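Local coordinates for protein alpha-amylase (Eisenia fetida, PDB 6M4K) that probably hydrolyses internal alpha-1,4-glucosidic bonds in starch-like polysaccharides, as a calcium-binding enzyme of glycoside hydrolase family 13, at residues R179-I190 with D209-L220. Residues are numbered along the deposited sequence; the frame is centred on the assembly and turned at random. Where two conformers were deposited one is given.
Sequences RDVEAEFANRLI and DLEAILGRLNQL. With SO4 (sulfate ion), chain H.
Arg-179 lies across Ala-212, Ile-213 and Arg-216 where two helices on the outside of the (beta/alpha)8 barrel meet: helix 176-192, which precedes the fourth barrel strand 196-199, and helix 207-214, which follows it. The axes of segments 179-190 and 209-214 pass 9.3 Å apart and cross at -52°. Followed outward, CB of Arg-179 sits over the centre of the Arg-216 guanidinium face, 3.5 Å from its CZ, while CG meets CG1 of Ile-213. Extended from CG to NE, the chain carries CD past CB of Ala-212, a methyl that then covers one guanidinium face near its rim. NE donates to the carbonyl of Gly-173. At the tip, NH2 bonds OD1 of Asp-209 at 2.8 Å, in the guanidinium plane, meeting the carboxylate on its anti side but tilted out of its plane. NH1 and NH2 also hold O4 and O3 of a sulfate, probably from crystallisation.

Arg-216 in turn grips Asp-180 side-on, NE and NH2 both converging on OD1; the NE bond is the straighter of the two. Its NH1 reaches O of Ala-212, which helps fix the rotation of the group. Ala-183 CB packs against Arg-216 CB at 3.5 Å and also touches its CD.

At the end of the 214-217 turn, Asn-187 clasps the backbone on both sides of Leu-217: ND2 donates to O of Arg-216 at 3.0 Å, and OD1 accepts from N of Asn-218 at 2.7 Å. The amides of Asn-187 and Asn-218 stack with planes 6° apart, and one water links Asn-187 O to Asn-218 ND2.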
# COMPACT_ATOMS: atom_id res chain seq x y z
N ARG A 179 -0.69 -6.49 -25.72
CA ARG A 179 -1.84 -6.83 -24.88
C ARG A 179 -1.92 -8.33 -24.62
O ARG A 179 -2.21 -8.76 -23.49
CB ARG A 179 -3.13 -6.35 -25.54
CG ARG A 179 -3.19 -4.85 -25.70
CD ARG A 179 -4.33 -4.43 -26.61
NE ARG A 179 -4.55 -2.99 -26.56
CZ ARG A 179 -5.58 -2.38 -27.14
NH1 ARG A 179 -6.47 -3.09 -27.82
NH2 ARG A 179 -5.71 -1.06 -27.04
N ASP A 180 -1.67 -9.14 -25.65
CA ASP A 180 -1.72 -10.59 -25.50
C ASP A 180 -0.62 -11.08 -24.56
O ASP A 180 -0.86 -11.95 -23.72
CB ASP A 180 -1.57 -11.27 -26.86
CG ASP A 180 -2.81 -11.15 -27.73
OD1 ASP A 180 -3.89 -10.78 -27.22
OD2 ASP A 180 -2.70 -11.47 -28.93
N VAL A 181 0.59 -10.56 -24.73
CA VAL A 181 1.73 -10.99 -23.92
C VAL A 181 1.51 -10.63 -22.46
O VAL A 181 1.77 -11.45 -21.56
CB VAL A 181 3.02 -10.37 -24.47
CG1 VAL A 181 4.12 -10.42 -23.44
CG2 VAL A 181 3.44 -11.09 -25.75
N GLU A 182 1.05 -9.41 -22.20
CA GLU A 182 0.87 -8.99 -20.81
C GLU A 182 -0.28 -9.73 -20.16
O GLU A 182 -0.19 -10.11 -18.98
CB GLU A 182 0.72 -7.47 -20.75
CG GLU A 182 2.03 -6.79 -21.16
CD GLU A 182 2.07 -5.30 -20.93
OE1 GLU A 182 1.02 -4.66 -21.07
OE2 GLU A 182 3.17 -4.79 -20.61
N ALA A 183 -1.36 -9.99 -20.91
CA ALA A 183 -2.45 -10.79 -20.35
C ALA A 183 -2.02 -12.23 -20.09
O ALA A 183 -2.49 -12.84 -19.13
CB ALA A 183 -3.66 -10.75 -21.28
N GLU A 184 -1.15 -12.79 -20.94
CA GLU A 184 -0.67 -14.15 -20.68
C GLU A 184 0.08 -14.21 -19.36
O GLU A 184 -0.09 -15.16 -18.59
CB GLU A 184 0.25 -14.62 -21.82
CG GLU A 184 0.71 -16.09 -21.70
CD GLU A 184 1.82 -16.33 -20.68
OE1 GLU A 184 2.67 -15.44 -20.49
OE2 GLU A 184 1.84 -17.42 -20.05
N PHE A 185 0.92 -13.21 -19.10
CA PHE A 185 1.64 -13.11 -17.83
C PHE A 185 0.67 -13.06 -16.66
O PHE A 185 0.74 -13.87 -15.73
CB PHE A 185 2.50 -11.85 -17.89
CG PHE A 185 3.07 -11.40 -16.57
CD1 PHE A 185 3.83 -12.25 -15.78
CD2 PHE A 185 2.88 -10.10 -16.14
CE1 PHE A 185 4.37 -11.81 -14.57
CE2 PHE A 185 3.42 -9.65 -14.95
CZ PHE A 185 4.16 -10.51 -14.16
N ALA A 186 -0.29 -12.13 -16.71
CA ALA A 186 -1.25 -12.01 -15.62
C ALA A 186 -2.07 -13.29 -15.46
O ALA A 186 -2.31 -13.75 -14.34
CB ALA A 186 -2.16 -10.81 -15.87
N ASN A 187 -2.49 -13.90 -16.58
CA ASN A 187 -3.31 -15.11 -16.49
C ASN A 187 -2.55 -16.29 -15.93
O ASN A 187 -3.13 -17.15 -15.27
CB ASN A 187 -3.89 -15.45 -17.87
CG ASN A 187 -5.11 -14.64 -18.19
OD1 ASN A 187 -5.82 -14.22 -17.27
ND2 ASN A 187 -5.38 -14.42 -19.48
N ARG A 188 -1.25 -16.39 -16.23
CA ARG A 188 -0.45 -17.46 -15.65
C ARG A 188 -0.44 -17.35 -14.14
O ARG A 188 -0.64 -18.34 -13.42
CB ARG A 188 0.97 -17.41 -16.24
CG ARG A 188 1.92 -18.49 -15.75
CD ARG A 188 3.14 -18.68 -16.69
NE ARG A 188 3.36 -17.52 -17.54
CZ ARG A 188 4.35 -16.64 -17.37
NH1 ARG A 188 5.22 -16.81 -16.38
NH2 ARG A 188 4.47 -15.60 -18.17
N LEU A 189 -0.28 -16.12 -13.64
CA LEU A 189 -0.25 -15.92 -12.20
C LEU A 189 -1.62 -16.15 -11.57
O LEU A 189 -1.72 -16.78 -10.51
CB LEU A 189 0.30 -14.53 -11.87
CG LEU A 189 1.83 -14.43 -11.81
CD1 LEU A 189 2.54 -14.99 -13.05
CD2 LEU A 189 2.24 -12.99 -11.58
N ILE A 190 -2.69 -15.69 -12.22
CA ILE A 190 -4.04 -15.98 -11.74
C ILE A 190 -4.25 -17.49 -11.67
O ILE A 190 -4.79 -18.00 -10.68
CB ILE A 190 -5.09 -15.30 -12.64
CG1 ILE A 190 -5.05 -13.79 -12.45
CG2 ILE A 190 -6.49 -15.82 -12.33
CD1 ILE A 190 -5.83 -13.03 -13.52
N ASP A 209 -6.13 0.98 -23.13
CA ASP A 209 -5.20 -0.15 -23.24
C ASP A 209 -5.33 -1.06 -22.03
O ASP A 209 -5.35 -2.28 -22.17
CB ASP A 209 -3.76 0.35 -23.36
CG ASP A 209 -3.48 1.08 -24.67
OD1 ASP A 209 -4.27 0.93 -25.63
OD2 ASP A 209 -2.48 1.80 -24.73
N LEU A 210 -5.44 -0.46 -20.84
CA LEU A 210 -5.71 -1.25 -19.64
C LEU A 210 -7.02 -2.03 -19.78
O LEU A 210 -7.09 -3.21 -19.40
CB LEU A 210 -5.75 -0.35 -18.41
CG LEU A 210 -4.38 0.14 -17.92
CD1 LEU A 210 -4.52 1.32 -16.97
CD2 LEU A 210 -3.62 -1.00 -17.23
N GLU A 211 -8.06 -1.40 -20.33
CA GLU A 211 -9.33 -2.11 -20.49
C GLU A 211 -9.17 -3.32 -21.40
O GLU A 211 -9.72 -4.40 -21.13
CB GLU A 211 -10.41 -1.18 -21.03
CG GLU A 211 -11.76 -1.86 -21.20
CD GLU A 211 -12.82 -0.96 -21.79
OE1 GLU A 211 -12.70 0.28 -21.66
OE2 GLU A 211 -13.78 -1.48 -22.40
N ALA A 212 -8.38 -3.18 -22.48
CA ALA A 212 -8.18 -4.29 -23.40
C ALA A 212 -7.39 -5.42 -22.76
O ALA A 212 -7.65 -6.60 -23.02
CB ALA A 212 -7.45 -3.79 -24.65
N ILE A 213 -6.40 -5.09 -21.93
CA ILE A 213 -5.64 -6.12 -21.22
C ILE A 213 -6.52 -6.82 -20.19
O ILE A 213 -6.56 -8.05 -20.12
CB ILE A 213 -4.38 -5.51 -20.57
CG1 ILE A 213 -3.43 -4.99 -21.66
CG2 ILE A 213 -3.70 -6.52 -19.66
CD1 ILE A 213 -2.34 -4.07 -21.13
N LEU A 214 -7.26 -6.04 -19.40
CA LEU A 214 -8.12 -6.64 -18.38
C LEU A 214 -9.20 -7.52 -19.00
O LEU A 214 -9.59 -8.53 -18.41
CB LEU A 214 -8.73 -5.56 -17.49
CG LEU A 214 -7.74 -4.74 -16.65
CD1 LEU A 214 -8.48 -3.77 -15.72
CD2 LEU A 214 -6.77 -5.60 -15.86
N GLY A 215 -9.70 -7.15 -20.19
CA GLY A 215 -10.70 -7.96 -20.86
C GLY A 215 -10.21 -9.33 -21.29
O GLY A 215 -11.02 -10.21 -21.58
N ARG A 216 -8.89 -9.52 -21.35
CA ARG A 216 -8.29 -10.80 -21.68
C ARG A 216 -8.08 -11.69 -20.46
O ARG A 216 -7.67 -12.84 -20.61
CB ARG A 216 -6.94 -10.59 -22.36
CG ARG A 216 -7.00 -9.98 -23.75
CD ARG A 216 -5.65 -9.36 -24.10
NE ARG A 216 -5.43 -9.22 -25.54
CZ ARG A 216 -5.96 -8.26 -26.31
NH1 ARG A 216 -6.76 -7.35 -25.78
NH2 ARG A 216 -5.69 -8.23 -27.61
N LEU A 217 -8.37 -11.20 -19.26
CA LEU A 217 -8.03 -11.95 -18.06
C LEU A 217 -9.02 -13.08 -17.81
O LEU A 217 -10.23 -12.93 -18.05
CB LEU A 217 -7.99 -11.04 -16.84
CG LEU A 217 -6.89 -9.99 -16.82
CD1 LEU A 217 -6.90 -9.25 -15.48
CD2 LEU A 217 -5.53 -10.61 -17.07
N ASN A 218 -8.50 -14.20 -17.32
CA ASN A 218 -9.31 -15.28 -16.80
C ASN A 218 -9.77 -14.97 -15.38
O ASN A 218 -9.18 -14.15 -14.67
CB ASN A 218 -8.50 -16.58 -16.78
CG ASN A 218 -8.01 -16.98 -18.15
OD1 ASN A 218 -8.65 -16.69 -19.16
ND2 ASN A 218 -6.87 -17.66 -18.19
N GLN A 219 -10.84 -15.64 -14.96
CA GLN A 219 -11.34 -15.44 -13.61
C GLN A 219 -10.50 -16.22 -12.60
O GLN A 219 -9.66 -17.05 -12.95
CB GLN A 219 -12.83 -15.77 -13.54
CG GLN A 219 -13.63 -14.75 -14.37
CD GLN A 219 -15.12 -14.84 -14.22
OE1 GLN A 219 -15.71 -15.90 -14.41
NE2 GLN A 219 -15.75 -13.72 -13.90
N LEU A 220 -10.74 -15.94 -11.32
CA LEU A 220 -9.88 -16.47 -10.26
C LEU A 220 -10.00 -17.99 -10.14
O LEU A 220 -11.00 -18.60 -10.51
CB LEU A 220 -10.25 -15.81 -8.93
CG LEU A 220 -9.96 -14.31 -8.84
CD1 LEU A 220 -10.39 -13.78 -7.49
CD2 LEU A 220 -8.49 -14.03 -9.08
S SO4 H . -8.86 -0.50 -28.94
O1 SO4 H . -9.59 0.12 -30.04
O2 SO4 H . -9.58 -0.29 -27.69
O3 SO4 H . -7.53 0.10 -28.85
O4 SO4 H . -8.73 -1.94 -29.19
O HOH W 1 -5.65 -18.32 -15.63